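2-hydroxyisobutyryl-CoA synthetase (Aquincola tertiaricarbonis, PDB 6HDY) belongs to the ANL superfamily of AMP-binding enzymes, pairing a large AMP-binding portion with a smaller C-terminal domain. Local coordinates at residues F284-G289 with P325-L330; I303-V308 with M314-Y319; L415-S420 with E432-E437. All coordinates share one frame; numbering follows the deposited sequence.

Contact 1 (F284-G289 with P325-L330); sequences FMNVAG and PVYTHL. With 3HL ((3S)-3-hydroxybutanoic acid), chain B; 8LQ ([[(2~{R},3~{S},4~{R},5~{R})-5-(6-aminopurin-9-yl)-3,4-bis(oxidanyl)oxolan-2-yl]methoxy-oxidanyl-phosphoryl] (3~{S})-3-oxidanylbutanoate), chain C.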
# COMPACT_ATOMS: atom_id res chain seq x y z
N PHE A 284 1.03 7.55 -15.96
CA PHE A 284 -0.25 7.21 -16.58
C PHE A 284 -1.22 8.40 -16.64
O PHE A 284 -2.19 8.34 -17.40
CB PHE A 284 -0.91 5.99 -15.90
CG PHE A 284 -1.12 6.19 -14.41
CD1 PHE A 284 -2.23 6.91 -13.95
CD2 PHE A 284 -0.21 5.70 -13.48
CE1 PHE A 284 -2.41 7.13 -12.59
CE2 PHE A 284 -0.41 5.90 -12.12
CZ PHE A 284 -1.51 6.62 -11.68
N MET A 285 -0.95 9.47 -15.86
CA MET A 285 -1.76 10.69 -15.88
C MET A 285 -1.47 11.51 -17.17
O MET A 285 -1.99 12.60 -17.30
CB MET A 285 -1.55 11.53 -14.59
CG MET A 285 -2.12 10.89 -13.34
SD MET A 285 -1.93 11.85 -11.81
CE MET A 285 -3.07 13.13 -12.10
N ASN A 286 -0.69 10.96 -18.14
CA ASN A 286 -0.38 11.60 -19.44
C ASN A 286 -1.66 11.96 -20.24
O ASN A 286 -1.63 12.72 -21.21
CB ASN A 286 0.59 10.72 -20.25
CG ASN A 286 -0.06 9.46 -20.78
OD1 ASN A 286 -0.34 8.54 -20.05
ND2 ASN A 286 -0.38 9.42 -22.06
N VAL A 287 -2.78 11.36 -19.85
CA VAL A 287 -4.12 11.68 -20.35
C VAL A 287 -4.89 12.06 -19.08
O VAL A 287 -4.94 11.26 -18.13
CB VAL A 287 -4.83 10.63 -21.25
CG1 VAL A 287 -4.14 10.50 -22.60
CG2 VAL A 287 -4.94 9.27 -20.56
N ALA A 288 -5.32 13.34 -19.00
CA ALA A 288 -5.99 13.87 -17.81
C ALA A 288 -6.71 15.17 -18.05
O ALA A 288 -6.18 16.07 -18.70
CB ALA A 288 -4.98 14.08 -16.66
N GLY A 289 -7.88 15.29 -17.43
CA GLY A 289 -8.66 16.52 -17.45
C GLY A 289 -8.04 17.58 -16.54
O GLY A 289 -7.21 17.27 -15.67
N PRO A 325 -5.85 4.41 -28.75
CA PRO A 325 -4.63 5.08 -28.27
C PRO A 325 -3.37 4.20 -28.35
O PRO A 325 -3.37 3.02 -27.94
CB PRO A 325 -4.98 5.44 -26.82
CG PRO A 325 -6.50 5.37 -26.74
CD PRO A 325 -6.84 4.25 -27.67
N VAL A 326 -2.32 4.76 -28.94
CA VAL A 326 -0.99 4.17 -29.11
C VAL A 326 -0.09 5.18 -28.40
O VAL A 326 -0.20 6.38 -28.66
CB VAL A 326 -0.61 3.92 -30.61
CG1 VAL A 326 0.89 3.62 -30.78
CG2 VAL A 326 -1.46 2.81 -31.21
N TYR A 327 0.75 4.69 -27.44
CA TYR A 327 1.54 5.58 -26.60
C TYR A 327 3.04 5.38 -26.67
O TYR A 327 3.51 4.25 -26.79
CB TYR A 327 1.12 5.44 -25.13
CG TYR A 327 -0.34 5.61 -24.81
CD1 TYR A 327 -0.90 6.89 -24.68
CD2 TYR A 327 -1.15 4.52 -24.51
CE1 TYR A 327 -2.23 7.06 -24.28
CE2 TYR A 327 -2.47 4.68 -24.10
CZ TYR A 327 -3.01 5.95 -23.99
OH TYR A 327 -4.32 6.11 -23.61
N THR A 328 3.79 6.49 -26.50
CA THR A 328 5.25 6.50 -26.46
C THR A 328 5.76 7.40 -25.33
O THR A 328 5.39 8.57 -25.25
CB THR A 328 5.87 6.88 -27.83
OG1 THR A 328 5.41 5.98 -28.84
CG2 THR A 328 7.40 6.89 -27.79
N HIS A 329 6.63 6.83 -24.46
CA HIS A 329 7.33 7.53 -23.38
C HIS A 329 8.33 8.52 -23.96
O HIS A 329 9.16 8.13 -24.80
CB HIS A 329 8.12 6.55 -22.46
CG HIS A 329 7.26 5.82 -21.47
ND1 HIS A 329 7.20 4.44 -21.43
CD2 HIS A 329 6.47 6.31 -20.48
CE1 HIS A 329 6.37 4.14 -20.45
NE2 HIS A 329 5.90 5.23 -19.85
N LEU A 330 8.32 9.77 -23.46
CA LEU A 330 9.35 10.74 -23.89
C LEU A 330 10.38 11.04 -22.78
O LEU A 330 11.41 11.67 -23.03
CB LEU A 330 8.70 12.04 -24.41
CG LEU A 330 7.67 11.93 -25.54
CD1 LEU A 330 7.14 13.29 -25.91
CD2 LEU A 330 8.27 11.26 -26.75
CA 3HL B . -4.19 2.12 -14.73
CB 3HL B . -2.71 1.85 -14.40
OG1 3HL B . -1.93 3.04 -14.28
CG2 3HL B . -2.55 1.11 -13.10
C 3HL B . -4.42 3.61 -14.79
OA 3HL B . -4.32 4.26 -13.76
OB 3HL B . -4.53 4.13 -16.03
N9 8LQ C . -8.47 2.54 -18.06
C8 8LQ C . -7.56 3.09 -17.24
N7 8LQ C . -7.90 4.36 -17.02
C5 8LQ C . -9.01 4.61 -17.73
C6 8LQ C . -9.81 5.69 -17.85
N6 8LQ C . -9.47 6.80 -17.21
N1 8LQ C . -10.92 5.68 -18.62
C2 8LQ C . -11.29 4.52 -19.30
N3 8LQ C . -10.49 3.40 -19.11
C4 8LQ C . -9.37 3.47 -18.37
CAA 8LQ C . -2.43 2.54 -13.54
CAZ 8LQ C . -3.66 3.38 -13.97
OAE 8LQ C . -4.67 3.31 -12.97
CAL 8LQ C . -4.27 2.90 -15.31
CAS 8LQ C . -4.63 1.41 -15.23
OAC 8LQ C . -5.66 1.06 -14.66
OAQ 8LQ C . -3.69 0.55 -15.77
PBC 8LQ C . -4.00 -0.99 -16.06
OAH 8LQ C . -4.26 -1.63 -14.63
OAD 8LQ C . -2.92 -1.67 -16.80
O5' 8LQ C . -5.32 -0.97 -16.93
C5' 8LQ C . -5.30 -0.16 -18.10
C4' 8LQ C . -6.64 -0.23 -18.79
O4' 8LQ C . -7.67 0.24 -17.88
C3' 8LQ C . -6.62 0.73 -19.89
O3' 8LQ C . -6.05 0.12 -21.08
C2' 8LQ C . -8.11 1.04 -20.04
O2' 8LQ C . -8.83 -0.08 -20.69
C1' 8LQ C . -8.53 1.14 -18.59

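Contact 2 (I303-V308 with M314-Y319); sequences IIYTEV and MRRVPY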
# COMPACT_ATOMS: atom_id res chain seq x y z
N ILE A 303 4.90 14.83 -22.31
CA ILE A 303 5.18 13.86 -21.24
C ILE A 303 5.24 12.45 -21.90
O ILE A 303 6.24 11.76 -21.78
CB ILE A 303 4.19 13.95 -20.04
CG1 ILE A 303 4.34 15.32 -19.30
CG2 ILE A 303 4.40 12.75 -19.06
CD1 ILE A 303 3.31 15.65 -18.20
N ILE A 304 4.17 12.07 -22.62
CA ILE A 304 4.01 10.84 -23.40
C ILE A 304 3.28 11.25 -24.68
O ILE A 304 2.27 11.96 -24.62
CB ILE A 304 3.24 9.71 -22.62
CG1 ILE A 304 4.14 9.06 -21.56
CG2 ILE A 304 2.57 8.64 -23.56
CD1 ILE A 304 3.40 8.25 -20.52
N TYR A 305 3.78 10.80 -25.83
CA TYR A 305 3.19 11.08 -27.13
C TYR A 305 2.03 10.12 -27.43
O TYR A 305 2.25 8.92 -27.66
CB TYR A 305 4.29 11.05 -28.22
CG TYR A 305 3.79 11.32 -29.63
CD1 TYR A 305 3.03 12.46 -29.91
CD2 TYR A 305 4.08 10.45 -30.67
CE1 TYR A 305 2.56 12.71 -31.20
CE2 TYR A 305 3.62 10.70 -31.96
CZ TYR A 305 2.87 11.83 -32.23
OH TYR A 305 2.44 12.07 -33.51
N THR A 306 0.80 10.63 -27.36
CA THR A 306 -0.41 9.85 -27.63
C THR A 306 -0.80 9.99 -29.13
O THR A 306 -0.85 11.11 -29.67
CB THR A 306 -1.59 10.28 -26.71
OG1 THR A 306 -1.24 10.10 -25.33
CG2 THR A 306 -2.89 9.51 -27.00
N GLU A 307 -1.11 8.85 -29.76
CA GLU A 307 -1.58 8.76 -31.13
C GLU A 307 -2.91 8.00 -31.13
O GLU A 307 -2.97 6.89 -30.61
CB GLU A 307 -0.60 7.98 -31.99
CG GLU A 307 0.80 8.54 -32.08
CD GLU A 307 1.74 7.56 -32.75
OE1 GLU A 307 2.24 6.65 -32.06
OE2 GLU A 307 1.89 7.64 -33.99
N VAL A 308 -3.96 8.57 -31.71
CA VAL A 308 -5.23 7.85 -31.77
C VAL A 308 -5.30 7.28 -33.19
O VAL A 308 -5.34 8.02 -34.18
CB VAL A 308 -6.44 8.67 -31.28
CG1 VAL A 308 -7.77 7.97 -31.55
CG2 VAL A 308 -6.29 8.99 -29.80
N MET A 314 -2.59 1.19 -37.88
CA MET A 314 -1.83 1.89 -36.82
C MET A 314 -1.38 3.31 -37.21
O MET A 314 -0.37 3.82 -36.71
CB MET A 314 -0.64 1.04 -36.29
CG MET A 314 -1.08 -0.26 -35.63
SD MET A 314 -2.30 -0.06 -34.30
CE MET A 314 -2.97 -1.68 -34.30
N ARG A 315 -2.17 3.98 -38.06
CA ARG A 315 -1.92 5.36 -38.47
C ARG A 315 -2.95 6.24 -37.80
O ARG A 315 -4.05 5.77 -37.51
CB ARG A 315 -1.86 5.51 -40.00
CG ARG A 315 -0.49 5.08 -40.55
CD ARG A 315 -0.29 5.41 -42.01
NE ARG A 315 -0.41 4.22 -42.85
CZ ARG A 315 -1.43 3.97 -43.67
NH1 ARG A 315 -1.46 2.86 -44.39
NH2 ARG A 315 -2.42 4.85 -43.80
N ARG A 316 -2.57 7.50 -37.47
CA ARG A 316 -3.46 8.44 -36.78
C ARG A 316 -4.74 8.67 -37.56
O ARG A 316 -4.70 8.75 -38.79
CB ARG A 316 -2.75 9.78 -36.51
CG ARG A 316 -1.66 9.74 -35.43
CD ARG A 316 -0.78 10.99 -35.48
NE ARG A 316 -0.06 11.12 -36.75
CZ ARG A 316 0.56 12.22 -37.17
NH1 ARG A 316 0.57 13.32 -36.43
NH2 ARG A 316 1.17 12.23 -38.35
N VAL A 317 -5.89 8.70 -36.85
CA VAL A 317 -7.20 9.00 -37.44
C VAL A 317 -7.37 10.53 -37.38
O VAL A 317 -6.78 11.14 -36.48
CB VAL A 317 -8.40 8.25 -36.76
CG1 VAL A 317 -8.24 6.74 -36.87
CG2 VAL A 317 -8.62 8.66 -35.31
N PRO A 318 -8.13 11.18 -38.30
CA PRO A 318 -8.29 12.65 -38.20
C PRO A 318 -9.01 13.03 -36.90
O PRO A 318 -9.69 12.19 -36.32
CB PRO A 318 -9.17 13.00 -39.42
CG PRO A 318 -9.04 11.84 -40.34
CD PRO A 318 -8.89 10.65 -39.46
N TYR A 319 -8.86 14.30 -36.45
CA TYR A 319 -9.57 14.78 -35.26
C TYR A 319 -11.07 14.76 -35.51
O TYR A 319 -11.53 15.05 -36.62
CB TYR A 319 -9.08 16.16 -34.84
CG TYR A 319 -7.62 16.18 -34.43
CD1 TYR A 319 -7.17 15.45 -33.34
CD2 TYR A 319 -6.69 16.94 -35.14
CE1 TYR A 319 -5.82 15.48 -32.94
CE2 TYR A 319 -5.35 16.96 -34.77
CZ TYR A 319 -4.92 16.24 -33.67
OH TYR A 319 -3.60 16.30 -33.30

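Contact 3 (L415-S420 with E432-E437); sequences LRVEPS and ETFRTE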
# COMPACT_ATOMS: atom_id res chain seq x y z
N LEU A 415 -29.85 -8.45 -18.77
CA LEU A 415 -29.38 -7.58 -17.69
C LEU A 415 -29.97 -7.99 -16.35
O LEU A 415 -31.14 -8.36 -16.29
CB LEU A 415 -29.70 -6.10 -17.98
CG LEU A 415 -29.13 -5.45 -19.26
CD1 LEU A 415 -29.65 -4.01 -19.42
CD2 LEU A 415 -27.57 -5.42 -19.25
N ARG A 416 -29.15 -7.96 -15.29
CA ARG A 416 -29.55 -8.20 -13.90
C ARG A 416 -29.37 -6.82 -13.29
O ARG A 416 -28.23 -6.34 -13.20
CB ARG A 416 -28.65 -9.25 -13.19
CG ARG A 416 -28.70 -10.66 -13.81
CD ARG A 416 -28.13 -11.70 -12.84
NE ARG A 416 -29.20 -12.22 -11.98
CZ ARG A 416 -29.03 -12.81 -10.80
NH1 ARG A 416 -27.81 -12.97 -10.29
NH2 ARG A 416 -30.08 -13.24 -10.11
N VAL A 417 -30.48 -6.13 -12.98
CA VAL A 417 -30.43 -4.75 -12.50
C VAL A 417 -31.00 -4.60 -11.08
O VAL A 417 -32.07 -5.13 -10.75
CB VAL A 417 -31.12 -3.79 -13.51
CG1 VAL A 417 -31.11 -2.34 -13.02
CG2 VAL A 417 -30.49 -3.88 -14.90
N GLU A 418 -30.27 -3.85 -10.25
CA GLU A 418 -30.73 -3.53 -8.91
C GLU A 418 -31.65 -2.30 -8.95
O GLU A 418 -31.26 -1.28 -9.53
CB GLU A 418 -29.53 -3.19 -7.99
CG GLU A 418 -29.15 -4.27 -7.00
CD GLU A 418 -28.03 -3.89 -6.06
OE1 GLU A 418 -28.05 -2.75 -5.54
OE2 GLU A 418 -27.18 -4.77 -5.76
N PRO A 419 -32.85 -2.36 -8.33
CA PRO A 419 -33.65 -1.12 -8.16
C PRO A 419 -33.16 -0.42 -6.87
O PRO A 419 -32.46 -1.04 -6.06
CB PRO A 419 -35.05 -1.67 -7.93
CG PRO A 419 -34.81 -2.97 -7.19
CD PRO A 419 -33.47 -3.50 -7.62
N SER A 420 -33.57 0.83 -6.63
CA SER A 420 -33.22 1.52 -5.39
C SER A 420 -34.09 0.98 -4.23
O SER A 420 -35.16 0.39 -4.47
CB SER A 420 -33.41 3.03 -5.52
OG SER A 420 -34.76 3.36 -5.78
N GLU A 432 -41.90 -3.61 -10.67
CA GLU A 432 -42.26 -3.99 -12.04
C GLU A 432 -42.20 -2.80 -13.03
O GLU A 432 -41.67 -2.96 -14.13
CB GLU A 432 -43.61 -4.72 -12.07
CG GLU A 432 -43.99 -5.31 -13.43
CD GLU A 432 -42.93 -6.09 -14.21
OE1 GLU A 432 -42.15 -6.84 -13.58
OE2 GLU A 432 -42.93 -6.00 -15.45
N THR A 433 -42.69 -1.62 -12.63
CA THR A 433 -42.66 -0.38 -13.42
C THR A 433 -41.20 0.04 -13.70
O THR A 433 -40.91 0.57 -14.78
CB THR A 433 -43.45 0.72 -12.68
OG1 THR A 433 -44.82 0.31 -12.54
CG2 THR A 433 -43.38 2.09 -13.38
N PHE A 434 -40.29 -0.20 -12.74
CA PHE A 434 -38.89 0.14 -12.94
C PHE A 434 -38.22 -0.84 -13.93
O PHE A 434 -37.53 -0.40 -14.85
CB PHE A 434 -38.11 0.28 -11.62
CG PHE A 434 -36.62 0.35 -11.86
CD1 PHE A 434 -36.04 1.51 -12.39
CD2 PHE A 434 -35.81 -0.76 -11.65
CE1 PHE A 434 -34.68 1.54 -12.72
CE2 PHE A 434 -34.44 -0.71 -11.96
CZ PHE A 434 -33.89 0.44 -12.49
N ARG A 435 -38.44 -2.17 -13.73
CA ARG A 435 -37.93 -3.25 -14.58
C ARG A 435 -38.25 -3.01 -16.07
O ARG A 435 -37.36 -3.11 -16.91
CB ARG A 435 -38.48 -4.62 -14.12
CG ARG A 435 -37.64 -5.81 -14.59
CD ARG A 435 -38.26 -7.16 -14.23
NE ARG A 435 -39.55 -7.35 -14.89
CZ ARG A 435 -39.70 -7.84 -16.12
NH1 ARG A 435 -38.64 -8.22 -16.82
NH2 ARG A 435 -40.92 -7.96 -16.64
N THR A 436 -39.51 -2.64 -16.38
CA THR A 436 -39.98 -2.33 -17.74
C THR A 436 -39.35 -1.03 -18.28
O THR A 436 -38.93 -0.99 -19.44
CB THR A 436 -41.52 -2.35 -17.83
OG1 THR A 436 -42.08 -1.30 -17.02
CG2 THR A 436 -42.11 -3.68 -17.44
N GLU A 437 -39.26 0.01 -17.44
CA GLU A 437 -38.66 1.30 -17.84
C GLU A 437 -37.14 1.20 -18.11
O GLU A 437 -36.65 1.87 -19.02
CB GLU A 437 -38.99 2.40 -16.83
CG GLU A 437 -39.84 3.51 -17.42
CD GLU A 437 -39.08 4.54 -18.23
OE1 GLU A 437 -38.81 4.29 -19.42
OE2 GLU A 437 -38.75 5.61 -17.66

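Contact 1 (F284-G289 with P325-L330)
N286 and Y327 make the close part of this buried contact. The amide of N286 reaches across to the CD1 and CE1 side of the Y327 ring and comes to it obliquely, the two planes standing 86° apart. CB of Y327 points toward 284-289, and chi1 of -54° sets CG beside the backbone N, anti to the carbonyl carbon. Neighbours of Y327 there also include S277, M278 and M281 of the preceding loop and T306 of strand 304-310.

Packing relaxes toward V287. CG1 of V287 approaches the Y327 ring at its edge, near the ring plane, and comes no nearer than 4.3 Å to CE1 of Y327. The backbones stay far apart, with 9.5 Å between CA of N286 and CA of Y327, and side chains alone bridge the gap. The V287 side is the looser one, and all three touching residues are buried.

At the start of 284-289 the chain serves another surface. The F284 ring turns one face to the ligand pocket and meets the ring of H151 edge-to-face. In the model (3S)-3-hydroxybutanoic acid and 8LQ overlap, so they are presumably alternative occupants of the site. The first places its OG1 3.3 Å from CG of F284, the second its CAZ 3.8 Å from CD1 of F284, both over the same ring face. The carbonyl of F284 accepts a hydrogen bond from OG of S277, another pocket residue.

With no hydrogen bond joining the two segments, the contact rests on van der Waals packing: Y327 packs against N286 and V287, while F284, two residues before N286, supplies an aromatic wall to the pocket.

Contact 2 (I303-V308 with M314-Y319)
With chi1 at 180°, Y305 carries its ring opposite the backbone N, and R316 bends its chain at chi3; between them these torsions bring the phenol oxygen near the guanidinium group, obliquely. The two side chains cross at about a right angle, ring and guanidinium planes 62° apart, with OH of Y305 3.7 Å from NH1 of R316, a packing distance. Lower down, CG of R316 rests 4.0 Å from CB of E307.

The charged ends look elsewhere: R316 forms salt bridges with E89 and E86, which ties the edge of the sheet to helix 85-91, while E307 pairs with R339. Opposite charge also lies near within the contact, OE2 of E307 being 4.9 Å from NE of R316, too far to bond but probably still mildly favourable.

The backbone tie is the carbonyl of V308. V317 N donates to V308 O over 2.8 Å in a nearly straight bond (166° at the hydrogen), lying in the carbonyl plane. CA of R316 makes a CA-H...O contact with V308 O at 3.2 Å. Beyond the bond, CG1 of V308 touches CG2 of V317 at 3.9 Å, and W348 packs against V308 as well.

Strand 304-310 and the short, weakly bonded strand 315-316 thus form a beta hairpin, whose second arm is the outermost strand of an antiparallel sheet.

Contact 3 (L415-S420 with E432-E437)
F434 of helix 428-446 packs on V417 and P419 of strand 413-419, inside a beta-alpha-beta crossover of the C-terminal domain: the helix connects this strand to its parallel neighbour 450-454. Strand and helix segments run at 135° to each other, with their axes 9.6 Å apart at closest approach.

From CB the F434 side chain heads for the sheet, since CG stands anti to the backbone N (chi1 169°). On one flank of the ring, CD2 meets CB of P419 at 3.9 Å. The next atom, CE2, touches CG1 of V417 at 3.9 Å and has the E418 carbonyl oxygen and CA of P419 lying obliquely to the ring. At the tip, CZ reaches CG1 of V417 at 4.0 Å; this methyl sits at the ring edge, near its plane. L454 of strand 450-454 also touches the F434 side chain.

Next to F434 on the helix, R435 grips E432 side-on in a salt bridge, while its NH1 bonds V452 O of strand 450-454. NH2 of R435 donates to the syn lone pair of OE2 of E432 at 3.0 Å, and NE of R435 donates to OE1 of E432 at 3.0 Å, nearly straight at 170°.

How the contacts relate
Contacts 1 and 2 belong to one neighbourhood, their centres 10 Å apart, and contact 2 is nested within the loop that contact 1 closes. Strands 304-310 and 322-329 are antiparallel neighbours, joined by probable backbone hydrogen bonds from V326 N to E307 O and from Y305 N to T328 O. Contact 1 is core side-chain packing beside the ligand pocket; contact 2, at the sheet edge, is partly buried and adds a backbone bond and charged side chains paired with residues outside the contact. Contact 3 lies about 38 Å from contact 1, centre to centre, in the C-terminal domain. Buried like contact 1, it packs F434 on V417 and P419; contact 1 also involves an amide.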